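Local coordinates for regulatory protein of LacI family (Chloroflexus aggregans, PDB 3BBL) that probably regulates transcription as a LacI-family DNA-binding protein, its periplasmic-binding-protein-like core likely sensing a small-molecule effector, at residues A[5-10]-A[249-254]; A[29-34]-A[39-44]; A[58-63]-A[80-85]; A[71-74]-A[78-81]; A[131-136]-A[141-146]. One frame throughout, in Å; residues are numbered along the deposited sequence.

Contact 1: residues A[5-10]-A[249-254]; sequences FMIGYS and KCIELL
Ile-7 meets two residues of the helical segment 249-254, one with each branch of its side chain. The methyl CG2 faces Leu-254 tip to tip, with Ile-7 CG2 3.4 Å from Leu-254 CD2. The longer branch ends against Ile-251, where Ile-7 CD1 lies 3.5 Å from Ile-251 CD1. These two isoleucines pass each other at a slant. The contact between the segments is wholly apolar. Ile-7 CG2 stands anti to the backbone N and CG1 beside it (chi1 -62°), which sends the two branches to different partners. Ile-251 and Leu-254 are three residues apart, so they sit on the same side of the helix. All three residues are buried.

Further out, Ile-251 also packs on Met-30 and Ala-34 of helix 23-36, and Leu-254 packs on Val-91 of strand 90-93. Backbone bonds to Phe-40 and Leu-42 fix Ile-7 in the sheet. Met-6, the preceding residue on the strand, packs instead against Met-6 of the second subunit. The segments are 239 residues apart in sequence, yet helix 243-258 lies on strand 6-9 of the N-terminal part. Such helix-on-sheet packing is characteristic of the alpha/beta core of periplasmic-binding-protein-like folds.

Contact 2: residues A[29-34]-A[39-44]; sequences SMVREA and YFVLPF. With EDO (1,2-ethanediol), chain B.
Tyr-39 N donates to Ala-34 O at 2.8 Å, and this is the direct hydrogen bond between helical segment 29-34 and segment 39-44. The N-H is nearly straight on the acceptor, at 168°. The donor sits well above the carbonyl plane, 60° out of it. The bond holds the two backbones close, with Ala-34 CA 4.5 Å from Tyr-39 CA. A water adds a second polar link. It donates to Val-31 O at 2.7 Å and to Tyr-39 O at 2.8 Å, so it bridges two backbone carbonyls. The phenol of Tyr-39 leads away from the helix and is hydrogen-bonded to Glu-259.

The two segments belong to a beta-alpha-beta unit: strand 6-9, helix 23-36 and strand 40-43. Helix 29-34 and strand 40-43 run at 141° to each other, with their axes 7.4 Å apart at closest approach.

The remaining contacts are apolar. Val-41 points toward the helix and touches it with one methyl. CG2, beside the backbone N, is the methyl turned to the helix. Val-41 CG2 lies 4.1 Å from Met-30 CB and 4.2 Å from Val-31 CG2. Ala-34 CB packs where the helix end leads toward the strand, 3.8 Å from Tyr-39 CB. On the strand's other side, Phe-40 packs on Leu-42 of the second subunit.

Contact 3: residues A[58-63]-A[80-85]; sequences DLIRSG and VQFLLK
The Phe-82 ring is met at a slant by Ile-60, whose CD1 methyl lies 4.1 Å from ring atom CE2 of Phe-82. The two side chains slide past each other in opposite directions. Phe-82 CG is anti to the backbone N (chi1 175°), and the ring reaches out toward helix 54-61. There it also packs on Tyr-56 and Arg-57, and on Ile-53 of the preceding loop.

The same Ile-60 methyl touches a second residue. Ile-60 CD1 is 4.0 Å from Leu-83 CD2, and these two side chains cross at an angle. One methyl thus serves both partners. Its branch is extended (chi2 177°), which carries CD1 far from the helix backbone. The backbones stay well apart, with Ile-60 CA 9.6 Å from Leu-83 CA. The contact is small and purely apolar. It joins the two helices by the ends of their side chains alone, and Phe-82 and Leu-83 are buried.

Helices 54-61 and 78-85 lie side by side on strand 67-70. Ile-60 and Leu-83 both pack on Phe-68 of that strand, and Leu-83 also touches Phe-90 of strand 90-93.

Contact 4: residues A[71-74]-A[78-81]; sequences SSIN and PRVQ
Arg-79 reaches from the first turn of helix 78-85 to the backbone of the loop 71-74. Its guanidinium is turned end-on to Ser-71 O and grips this one atom with two nitrogens. Arg-79 NH2 is 2.9 Å from Ser-71 O, and Arg-79 NH1 is 3.1 Å from it. The oxygen lies in the guanidinium plane. Seen from the carbonyl, NH1 comes almost in line with the C=O bond, while NH2 stands above the carbonyl plane. Both bonds are bent, as expected for a fork on a single acceptor; the N-H angle is 153° at NH2 and 140° at NH1. A bend in the arginine chain at chi3 (-58°) turns the group toward the loop.

Ile-73 lies across the arginine at a slant, with Ile-73 CD1 3.6 Å from Arg-79 NH2. Beside it, Ile-73 CG2 makes a looser apolar contact with Val-80 CG2 at 4.4 Å.

Asp-77 positions the arginine through a salt bridge to NE, and also accepts a bond from Asn-74 N. A leucine in place of Arg-79 would probably leave Ser-71 O without these two donors and Asp-77 without its salt-bridge mate, freeing the loop to shift.

The arginine thus holds the strand-to-helix connection of a parallel alpha/beta fold, the loop from strand 67-70 to helix 78-85. Ser-71 OG is hydrogen-bonded to Tyr-9 OH of strand 6-9. Ile-73 and Val-80 also pack on strand 90-93, at Ala-92 and Phe-90.

Contact 5: residues A[131-136]-A[141-146]; sequences LAWPED and NDRLQG
Asn-141 ND2 donates to Glu-135 O at 3.0 Å, joining helix 138-153 to the loop after strand 128-132. The bond is fairly straight, at 165°. The acceptor lies in the amide plane of Asn-141, whereas the donor is above the carbonyl plane of Glu-135. ND2 is also hydrogen-bonded to Tyr-75 OH, so two partners hold the amide. Asn-141 CG sits beside the backbone N (chi1 -62°), which swings the amide back toward the loop. An alanine at Asn-141 is likely to leave Glu-135 O and Tyr-75 OH without this shared partner, and the loop less firmly tied to the helix.

Trp-133 and Arg-143 cross at an angle. Arg-143 NH1 is 3.4 Å from Trp-133 CH2, on the six-membered ring, and the ring and guanidinium planes are 48° apart. Arg-143 is extended from CG to NE, and this carries its charged end out to the indole. NH1 also has a weak, long ion pair with Asp-224. Deeper in, Ala-132 CB packs on Leu-144 CD1 at 4.4 Å, where the strand meets the helix of this beta-alpha-beta unit.

The chemistry is therefore graded. Apolar packing lies at the strand end, and a side-chain-to-backbone hydrogen bond ties the loop beyond it. The aromatic and charged groups between them are consistent with the lining of an interdomain cleft, as in relatives that bind effectors there.

Contacts 1 and 2 belong to the buried core of one half of the chain. They touch through backbone pairing of neighbouring strands 6-9 and 40-43. Contact 1 is purely apolar, while contact 2 adds backbone and water-mediated bonds at the short connection between helix and strand. Contact 3 is also apolar but smaller, and lies farther from the chain's centre. Contacts 3 and 4 both use helix 78-85. Contact 4, at the start of that helix, relies mainly on an arginine and a backbone carbonyl. Contact 5 is only partly buried and belongs to the other half. Like contact 4, it ties a loop after a strand to the next helix by a side chain bonded to one backbone carbonyl.

Contact 1: residues A[5-10]-A[249-254]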
# COMPACT_ATOMS: atom_id res chain seq x y z
N PHE A 5 27.45 0.99 9.38
CA PHE A 5 26.20 1.48 9.95
C PHE A 5 25.06 1.45 8.93
O PHE A 5 24.19 2.32 8.92
CB PHE A 5 26.39 2.89 10.51
CG PHE A 5 27.18 2.92 11.78
CD1 PHE A 5 26.66 2.41 12.96
CD2 PHE A 5 28.48 3.44 11.80
CE1 PHE A 5 27.41 2.40 14.15
CE2 PHE A 5 29.24 3.44 12.97
CZ PHE A 5 28.70 2.92 14.15
N MSE A 6 25.08 0.45 8.06
CA MSE A 6 24.05 0.30 7.06
C MSE A 6 23.57 -1.15 6.93
O MSE A 6 24.37 -2.09 6.91
CB MSE A 6 24.55 0.83 5.73
CG MSE A 6 24.61 2.33 5.78
SE MSE A 6 25.07 3.09 4.07
CE MSE A 6 23.35 2.94 3.27
N ILE A 7 22.25 -1.30 6.88
CA ILE A 7 21.63 -2.62 6.77
C ILE A 7 20.97 -2.73 5.41
O ILE A 7 20.13 -1.92 5.04
CB ILE A 7 20.57 -2.81 7.88
CG1 ILE A 7 21.25 -2.75 9.25
CG2 ILE A 7 19.85 -4.14 7.70
CD1 ILE A 7 20.31 -2.45 10.40
N GLY A 8 21.38 -3.74 4.65
CA GLY A 8 20.81 -3.93 3.33
C GLY A 8 19.46 -4.62 3.36
O GLY A 8 19.26 -5.57 4.12
N TYR A 9 18.54 -4.13 2.54
CA TYR A 9 17.21 -4.71 2.46
C TYR A 9 16.69 -4.68 1.03
O TYR A 9 17.05 -3.81 0.24
CB TYR A 9 16.23 -3.97 3.37
CG TYR A 9 14.83 -4.56 3.35
CD1 TYR A 9 14.62 -5.89 3.70
CD2 TYR A 9 13.74 -3.80 2.91
CE1 TYR A 9 13.36 -6.46 3.61
CE2 TYR A 9 12.47 -4.38 2.81
CZ TYR A 9 12.29 -5.71 3.16
OH TYR A 9 11.05 -6.31 3.02
N SER A 10 15.86 -5.65 0.69
CA SER A 10 15.26 -5.73 -0.63
C SER A 10 13.90 -6.40 -0.50
O SER A 10 13.69 -7.21 0.40
CB SER A 10 16.15 -6.53 -1.59
OG SER A 10 16.20 -7.89 -1.22
N LYS A 249 11.88 -5.33 15.47
CA LYS A 249 12.58 -6.49 16.01
C LYS A 249 13.70 -6.98 15.09
O LYS A 249 14.72 -7.47 15.56
CB LYS A 249 11.60 -7.64 16.27
CG LYS A 249 10.71 -7.44 17.50
CD LYS A 249 11.53 -7.33 18.77
CE LYS A 249 10.70 -7.64 20.02
NZ LYS A 249 9.50 -6.76 20.16
N CYS A 250 13.51 -6.86 13.79
CA CYS A 250 14.53 -7.30 12.86
C CYS A 250 15.77 -6.44 13.02
O CYS A 250 16.88 -6.95 13.23
CB CYS A 250 14.03 -7.21 11.41
SG CYS A 250 12.99 -8.57 10.90
N ILE A 251 15.59 -5.12 12.92
CA ILE A 251 16.70 -4.19 13.06
C ILE A 251 17.39 -4.39 14.41
O ILE A 251 18.61 -4.50 14.49
CB ILE A 251 16.20 -2.73 12.97
CG1 ILE A 251 15.71 -2.44 11.54
CG2 ILE A 251 17.31 -1.76 13.36
CD1 ILE A 251 16.80 -2.54 10.48
N GLU A 252 16.59 -4.45 15.45
CA GLU A 252 17.06 -4.62 16.81
C GLU A 252 17.90 -5.88 17.00
O GLU A 252 18.90 -5.86 17.72
CB GLU A 252 15.86 -4.66 17.73
CG GLU A 252 16.15 -4.54 19.20
CD GLU A 252 14.88 -4.35 20.00
OE1 GLU A 252 14.17 -3.35 19.75
OE2 GLU A 252 14.60 -5.21 20.86
N LEU A 253 17.50 -6.97 16.36
CA LEU A 253 18.22 -8.23 16.48
C LEU A 253 19.48 -8.24 15.62
O LEU A 253 20.51 -8.77 16.04
CB LEU A 253 17.31 -9.39 16.07
CG LEU A 253 17.89 -10.80 16.10
CD1 LEU A 253 18.41 -11.11 17.49
CD2 LEU A 253 16.82 -11.81 15.70
N LEU A 254 19.40 -7.67 14.43
CA LEU A 254 20.54 -7.63 13.53
C LEU A 254 21.63 -6.69 14.04
O LEU A 254 22.82 -6.99 13.93
CB LEU A 254 20.11 -7.20 12.13
CG LEU A 254 21.22 -7.17 11.09
CD1 LEU A 254 21.87 -8.55 10.98
CD2 LEU A 254 20.66 -6.74 9.74

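Contact 2: residues A[29-34]-A[39-44]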
# COMPACT_ATOMS: atom_id res chain seq x y z
N SER A 29 9.11 1.39 9.60
CA SER A 29 9.47 0.97 10.94
C SER A 29 10.97 0.69 11.07
O SER A 29 11.59 1.10 12.05
CB SER A 29 8.67 -0.27 11.33
OG SER A 29 9.05 -0.74 12.60
N MSE A 30 11.55 -0.01 10.10
CA MSE A 30 12.98 -0.31 10.15
C MSE A 30 13.80 0.98 10.05
O MSE A 30 14.74 1.18 10.82
CB MSE A 30 13.39 -1.29 9.05
CG MSE A 30 12.86 -2.67 9.31
SE MSE A 30 13.85 -4.12 8.37
CE MSE A 30 13.48 -3.51 6.57
N VAL A 31 13.43 1.85 9.12
CA VAL A 31 14.15 3.10 8.94
C VAL A 31 14.19 3.94 10.20
O VAL A 31 15.23 4.50 10.55
CB VAL A 31 13.54 3.93 7.80
CG1 VAL A 31 14.14 5.33 7.78
CG2 VAL A 31 13.79 3.24 6.47
N ARG A 32 13.07 4.03 10.90
CA ARG A 32 13.00 4.82 12.12
C ARG A 32 13.74 4.17 13.28
O ARG A 32 14.34 4.85 14.10
CB ARG A 32 11.55 5.06 12.52
CG ARG A 32 10.81 5.92 11.53
CD ARG A 32 9.50 6.43 12.10
NE ARG A 32 9.26 7.78 11.62
CZ ARG A 32 9.91 8.85 12.06
NH1 ARG A 32 10.83 8.75 13.01
NH2 ARG A 32 9.66 10.04 11.52
N GLU A 33 13.69 2.84 13.34
CA GLU A 33 14.38 2.10 14.39
C GLU A 33 15.88 2.15 14.19
O GLU A 33 16.63 2.35 15.14
CB GLU A 33 13.91 0.64 14.40
CG GLU A 33 12.65 0.43 15.20
CD GLU A 33 12.84 0.82 16.65
OE1 GLU A 33 13.81 0.32 17.28
OE2 GLU A 33 12.03 1.62 17.16
N ALA A 34 16.32 1.93 12.95
CA ALA A 34 17.73 1.97 12.63
C ALA A 34 18.25 3.36 12.97
O ALA A 34 19.25 3.51 13.68
CB ALA A 34 17.94 1.67 11.15
N TYR A 39 21.74 3.84 12.52
CA TYR A 39 21.94 2.98 11.36
C TYR A 39 21.01 3.43 10.23
O TYR A 39 20.02 4.12 10.48
CB TYR A 39 21.65 1.51 11.70
CG TYR A 39 22.79 0.76 12.36
CD1 TYR A 39 23.07 0.93 13.72
CD2 TYR A 39 23.57 -0.13 11.64
CE1 TYR A 39 24.10 0.23 14.33
CE2 TYR A 39 24.61 -0.85 12.24
CZ TYR A 39 24.87 -0.66 13.59
OH TYR A 39 25.89 -1.36 14.18
N PHE A 40 21.36 3.07 9.00
CA PHE A 40 20.53 3.41 7.85
C PHE A 40 20.21 2.10 7.16
O PHE A 40 20.98 1.14 7.23
CB PHE A 40 21.27 4.29 6.84
CG PHE A 40 21.50 5.71 7.30
CD1 PHE A 40 22.60 6.02 8.09
CD2 PHE A 40 20.63 6.72 6.92
CE1 PHE A 40 22.83 7.33 8.50
CE2 PHE A 40 20.85 8.04 7.32
CZ PHE A 40 21.96 8.34 8.11
N VAL A 41 19.05 2.05 6.51
CA VAL A 41 18.66 0.87 5.76
C VAL A 41 19.03 1.19 4.32
O VAL A 41 18.70 2.25 3.81
CB VAL A 41 17.14 0.61 5.84
CG1 VAL A 41 16.77 -0.56 4.93
CG2 VAL A 41 16.73 0.32 7.28
N LEU A 42 19.73 0.27 3.68
CA LEU A 42 20.13 0.49 2.30
C LEU A 42 19.38 -0.45 1.36
O LEU A 42 19.69 -1.64 1.29
CB LEU A 42 21.63 0.27 2.15
CG LEU A 42 22.18 0.51 0.75
CD1 LEU A 42 22.03 1.98 0.39
CD2 LEU A 42 23.64 0.08 0.69
N PRO A 43 18.39 0.08 0.64
CA PRO A 43 17.62 -0.74 -0.30
C PRO A 43 18.46 -1.06 -1.53
O PRO A 43 19.23 -0.23 -1.99
CB PRO A 43 16.44 0.16 -0.66
CG PRO A 43 16.32 1.07 0.50
CD PRO A 43 17.75 1.39 0.83
N PHE A 44 18.30 -2.26 -2.06
CA PHE A 44 19.01 -2.66 -3.26
C PHE A 44 18.00 -3.45 -4.09
O PHE A 44 17.06 -4.03 -3.55
CB PHE A 44 20.26 -3.49 -2.93
CG PHE A 44 19.99 -4.77 -2.18
CD1 PHE A 44 19.69 -5.94 -2.87
CD2 PHE A 44 20.08 -4.81 -0.80
CE1 PHE A 44 19.49 -7.14 -2.18
CE2 PHE A 44 19.87 -6.00 -0.09
CZ PHE A 44 19.58 -7.17 -0.79
C1 EDO B . 13.52 -3.05 -5.72
O1 EDO B . 13.63 -4.34 -6.32
C2 EDO B . 13.45 -3.18 -4.19
O2 EDO B . 13.97 -4.44 -3.75
O HOH W 1 17.59 5.16 9.44

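Contact 3: residues A[58-63]-A[80-85]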
# COMPACT_ATOMS: atom_id res chain seq x y z
N ASP A 58 28.26 -8.82 -3.94
CA ASP A 58 28.83 -7.50 -4.19
C ASP A 58 28.77 -6.59 -2.97
O ASP A 58 29.77 -5.97 -2.61
CB ASP A 58 28.09 -6.81 -5.34
CG ASP A 58 28.28 -7.53 -6.66
OD1 ASP A 58 28.27 -8.77 -6.67
OD2 ASP A 58 28.42 -6.84 -7.69
N LEU A 59 27.61 -6.51 -2.34
CA LEU A 59 27.44 -5.64 -1.18
C LEU A 59 28.31 -6.01 0.01
O LEU A 59 28.72 -5.15 0.78
CB LEU A 59 25.96 -5.59 -0.77
CG LEU A 59 25.05 -4.87 -1.77
CD1 LEU A 59 23.61 -4.94 -1.32
CD2 LEU A 59 25.49 -3.42 -1.91
N ILE A 60 28.60 -7.30 0.15
CA ILE A 60 29.43 -7.75 1.26
C ILE A 60 30.88 -7.29 1.12
O ILE A 60 31.43 -6.66 2.03
CB ILE A 60 29.39 -9.28 1.42
CG1 ILE A 60 27.98 -9.73 1.81
CG2 ILE A 60 30.39 -9.73 2.48
CD1 ILE A 60 27.80 -11.23 1.91
N ARG A 61 31.51 -7.57 -0.02
CA ARG A 61 32.89 -7.15 -0.17
C ARG A 61 33.08 -5.68 -0.47
O ARG A 61 34.20 -5.18 -0.41
CB ARG A 61 33.62 -8.00 -1.21
CG ARG A 61 32.87 -8.30 -2.48
CD ARG A 61 33.12 -9.75 -2.84
NE ARG A 61 32.98 -10.01 -4.27
CZ ARG A 61 32.98 -11.23 -4.80
NH1 ARG A 61 33.10 -12.31 -4.03
NH2 ARG A 61 32.86 -11.37 -6.11
N SER A 62 32.00 -4.97 -0.76
CA SER A 62 32.11 -3.54 -1.02
C SER A 62 32.14 -2.85 0.35
O SER A 62 32.45 -1.66 0.45
CB SER A 62 30.90 -3.03 -1.81
OG SER A 62 29.76 -2.89 -0.99
N GLY A 63 31.82 -3.61 1.39
CA GLY A 63 31.81 -3.06 2.74
C GLY A 63 30.72 -2.02 2.96
O GLY A 63 30.73 -1.31 3.97
N VAL A 80 19.46 -17.35 2.15
CA VAL A 80 19.75 -17.75 3.52
C VAL A 80 20.93 -18.71 3.55
O VAL A 80 21.79 -18.65 4.43
CB VAL A 80 18.53 -18.43 4.17
CG1 VAL A 80 18.89 -18.95 5.56
CG2 VAL A 80 17.37 -17.44 4.25
N GLN A 81 20.95 -19.62 2.58
CA GLN A 81 22.01 -20.61 2.45
C GLN A 81 23.34 -19.89 2.25
O GLN A 81 24.32 -20.15 2.95
CB GLN A 81 21.71 -21.50 1.24
CG GLN A 81 22.19 -22.93 1.33
CD GLN A 81 21.86 -23.71 0.07
OE1 GLN A 81 20.71 -23.74 -0.37
NE2 GLN A 81 22.87 -24.34 -0.51
N PHE A 82 23.35 -18.97 1.30
CA PHE A 82 24.54 -18.20 0.97
C PHE A 82 25.09 -17.42 2.16
O PHE A 82 26.23 -17.63 2.57
CB PHE A 82 24.22 -17.23 -0.17
CG PHE A 82 25.35 -16.31 -0.50
CD1 PHE A 82 26.55 -16.81 -1.01
CD2 PHE A 82 25.22 -14.94 -0.31
CE1 PHE A 82 27.60 -15.95 -1.32
CE2 PHE A 82 26.27 -14.07 -0.62
CZ PHE A 82 27.46 -14.58 -1.13
N LEU A 83 24.29 -16.53 2.73
CA LEU A 83 24.73 -15.72 3.86
C LEU A 83 25.19 -16.58 5.03
O LEU A 83 26.06 -16.17 5.81
CB LEU A 83 23.61 -14.77 4.31
CG LEU A 83 23.16 -13.79 3.22
CD1 LEU A 83 22.01 -12.94 3.72
CD2 LEU A 83 24.34 -12.92 2.80
N LEU A 84 24.61 -17.77 5.17
CA LEU A 84 25.00 -18.66 6.25
C LEU A 84 26.41 -19.17 6.00
O LEU A 84 27.23 -19.23 6.92
CB LEU A 84 24.04 -19.85 6.35
CG LEU A 84 22.73 -19.61 7.11
CD1 LEU A 84 21.84 -20.82 6.97
CD2 LEU A 84 23.04 -19.32 8.57
N LYS A 85 26.69 -19.52 4.75
CA LYS A 85 28.01 -20.01 4.37
C LYS A 85 29.05 -18.91 4.58
O LYS A 85 30.13 -19.16 5.12
CB LYS A 85 28.00 -20.45 2.91
CG LYS A 85 27.09 -21.63 2.63
CD LYS A 85 26.90 -21.85 1.13
CE LYS A 85 25.91 -22.99 0.84
NZ LYS A 85 25.57 -23.11 -0.61

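Contact 4: residues A[71-74]-A[78-81]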
# COMPACT_ATOMS: atom_id res chain seq x y z
N SER A 71 13.26 -10.81 3.32
CA SER A 71 11.81 -11.02 3.38
C SER A 71 11.43 -11.94 2.22
O SER A 71 12.26 -12.18 1.35
CB SER A 71 11.05 -9.69 3.31
OG SER A 71 11.35 -8.97 2.14
N SER A 72 10.20 -12.44 2.21
CA SER A 72 9.74 -13.37 1.17
C SER A 72 10.60 -14.63 1.24
O SER A 72 11.18 -15.06 0.24
CB SER A 72 9.88 -12.77 -0.24
OG SER A 72 8.87 -11.81 -0.49
N ILE A 73 10.67 -15.21 2.42
CA ILE A 73 11.48 -16.41 2.62
C ILE A 73 10.77 -17.68 2.17
O ILE A 73 9.71 -18.01 2.67
CB ILE A 73 11.87 -16.59 4.10
CG1 ILE A 73 12.34 -15.26 4.69
CG2 ILE A 73 12.94 -17.66 4.21
CD1 ILE A 73 13.58 -14.69 4.04
N ASN A 74 11.39 -18.39 1.24
CA ASN A 74 10.85 -19.66 0.76
C ASN A 74 11.59 -20.81 1.43
O ASN A 74 12.53 -20.58 2.18
CB ASN A 74 11.00 -19.78 -0.76
CG ASN A 74 10.05 -18.88 -1.51
OD1 ASN A 74 8.85 -18.85 -1.23
ND2 ASN A 74 10.57 -18.13 -2.48
N PRO A 78 17.83 -19.80 -1.13
CA PRO A 78 19.23 -19.66 -1.54
C PRO A 78 19.96 -18.49 -0.86
O PRO A 78 21.15 -18.59 -0.55
CB PRO A 78 19.14 -19.52 -3.06
CG PRO A 78 17.78 -18.91 -3.28
CD PRO A 78 16.93 -19.67 -2.29
N ARG A 79 19.25 -17.39 -0.63
CA ARG A 79 19.86 -16.23 0.02
C ARG A 79 20.29 -16.58 1.45
O ARG A 79 21.34 -16.15 1.91
CB ARG A 79 18.87 -15.06 0.05
CG ARG A 79 18.46 -14.53 -1.31
CD ARG A 79 17.29 -13.57 -1.18
NE ARG A 79 16.15 -14.23 -0.53
CZ ARG A 79 15.06 -13.60 -0.10
NH1 ARG A 79 14.96 -12.28 -0.24
NH2 ARG A 79 14.08 -14.28 0.48
N VAL A 80 19.46 -17.35 2.15
CA VAL A 80 19.75 -17.75 3.52
C VAL A 80 20.93 -18.71 3.55
O VAL A 80 21.79 -18.65 4.43
CB VAL A 80 18.53 -18.43 4.17
CG1 VAL A 80 18.89 -18.95 5.56
CG2 VAL A 80 17.37 -17.44 4.25
N GLN A 81 20.95 -19.62 2.58
CA GLN A 81 22.01 -20.61 2.45
C GLN A 81 23.34 -19.89 2.25
O GLN A 81 24.32 -20.15 2.95
CB GLN A 81 21.71 -21.50 1.24
CG GLN A 81 22.19 -22.93 1.33
CD GLN A 81 21.86 -23.71 0.07
OE1 GLN A 81 20.71 -23.74 -0.37
NE2 GLN A 81 22.87 -24.34 -0.51

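Contact 5: residues A[131-136]-A[141-146]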
# COMPACT_ATOMS: atom_id res chain seq x y z
N LEU A 131 -9.73 -20.89 1.44
CA LEU A 131 -9.10 -20.60 0.17
C LEU A 131 -7.62 -20.52 0.51
O LEU A 131 -7.14 -19.52 1.05
CB LEU A 131 -9.63 -19.27 -0.38
CG LEU A 131 -11.16 -19.23 -0.48
CD1 LEU A 131 -11.60 -17.97 -1.22
CD2 LEU A 131 -11.67 -20.47 -1.19
N ALA A 132 -6.90 -21.59 0.22
CA ALA A 132 -5.48 -21.68 0.54
C ALA A 132 -4.54 -21.54 -0.65
O ALA A 132 -4.98 -21.35 -1.79
CB ALA A 132 -5.22 -23.00 1.26
N TRP A 133 -3.25 -21.65 -0.38
CA TRP A 133 -2.22 -21.51 -1.40
C TRP A 133 -1.57 -22.86 -1.75
O TRP A 133 -1.83 -23.87 -1.10
CB TRP A 133 -1.14 -20.54 -0.92
CG TRP A 133 -1.63 -19.15 -0.68
CD1 TRP A 133 -2.76 -18.58 -1.19
CD2 TRP A 133 -0.98 -18.12 0.08
NE1 TRP A 133 -2.86 -17.27 -0.79
CE2 TRP A 133 -1.78 -16.96 -0.01
CE3 TRP A 133 0.21 -18.07 0.83
CZ2 TRP A 133 -1.43 -15.76 0.62
CZ3 TRP A 133 0.55 -16.87 1.46
CH2 TRP A 133 -0.27 -15.74 1.35
N PRO A 134 -0.72 -22.88 -2.78
CA PRO A 134 -0.04 -24.11 -3.20
C PRO A 134 0.79 -24.72 -2.08
O PRO A 134 1.16 -24.04 -1.13
CB PRO A 134 0.82 -23.65 -4.38
CG PRO A 134 0.01 -22.54 -4.96
CD PRO A 134 -0.43 -21.79 -3.73
N GLU A 135 1.10 -26.01 -2.22
CA GLU A 135 1.86 -26.75 -1.21
C GLU A 135 3.31 -26.31 -1.02
O GLU A 135 3.91 -26.55 0.02
CB GLU A 135 1.85 -28.24 -1.53
CG GLU A 135 0.49 -28.80 -1.89
CD GLU A 135 0.50 -30.31 -2.01
OE1 GLU A 135 1.39 -30.84 -2.71
OE2 GLU A 135 -0.37 -30.96 -1.40
N ASP A 136 3.87 -25.66 -2.04
CA ASP A 136 5.25 -25.21 -1.94
C ASP A 136 5.39 -23.87 -1.22
O ASP A 136 6.47 -23.29 -1.18
CB ASP A 136 5.88 -25.12 -3.33
CG ASP A 136 5.17 -24.15 -4.25
OD1 ASP A 136 5.49 -24.13 -5.46
OD2 ASP A 136 4.29 -23.40 -3.76
N ASN A 141 1.40 -23.00 4.13
CA ASN A 141 1.26 -24.18 4.96
C ASN A 141 1.08 -23.81 6.42
O ASN A 141 0.33 -24.46 7.14
CB ASN A 141 2.46 -25.10 4.80
CG ASN A 141 2.61 -25.61 3.40
OD1 ASN A 141 1.62 -25.81 2.69
ND2 ASN A 141 3.85 -25.82 2.97
N ASP A 142 1.77 -22.76 6.87
CA ASP A 142 1.63 -22.35 8.27
C ASP A 142 0.20 -21.93 8.54
O ASP A 142 -0.43 -22.39 9.49
CB ASP A 142 2.56 -21.18 8.60
CG ASP A 142 3.97 -21.62 8.89
OD1 ASP A 142 4.78 -21.72 7.95
OD2 ASP A 142 4.27 -21.88 10.08
N ARG A 143 -0.32 -21.07 7.67
CA ARG A 143 -1.68 -20.58 7.82
C ARG A 143 -2.72 -21.68 7.66
O ARG A 143 -3.71 -21.72 8.38
CB ARG A 143 -1.92 -19.45 6.83
CG ARG A 143 -1.04 -18.23 7.12
CD ARG A 143 -1.25 -17.12 6.10
NE ARG A 143 -0.37 -16.00 6.37
CZ ARG A 143 -0.29 -14.92 5.60
NH1 ARG A 143 -1.02 -14.81 4.50
NH2 ARG A 143 0.54 -13.95 5.93
N LEU A 144 -2.49 -22.59 6.72
CA LEU A 144 -3.42 -23.69 6.52
C LEU A 144 -3.43 -24.61 7.74
O LEU A 144 -4.48 -25.13 8.13
CB LEU A 144 -3.04 -24.49 5.28
CG LEU A 144 -3.88 -25.74 5.02
CD1 LEU A 144 -5.36 -25.39 4.99
CD2 LEU A 144 -3.46 -26.37 3.71
N GLN A 145 -2.26 -24.77 8.35
CA GLN A 145 -2.11 -25.63 9.52
C GLN A 145 -3.03 -25.21 10.67
O GLN A 145 -3.64 -26.06 11.33
CB GLN A 145 -0.64 -25.62 9.99
CG GLN A 145 -0.29 -26.60 11.11
CD GLN A 145 -0.71 -28.03 10.79
OE1 GLN A 145 -0.44 -28.54 9.70
NE2 GLN A 145 -1.35 -28.68 11.76
N GLY A 146 -3.14 -23.90 10.89
CA GLY A 146 -4.00 -23.40 11.95
C GLY A 146 -5.45 -23.81 11.75
O GLY A 146 -6.16 -24.11 12.71
O HOH W 2 0.34 -24.10 1.25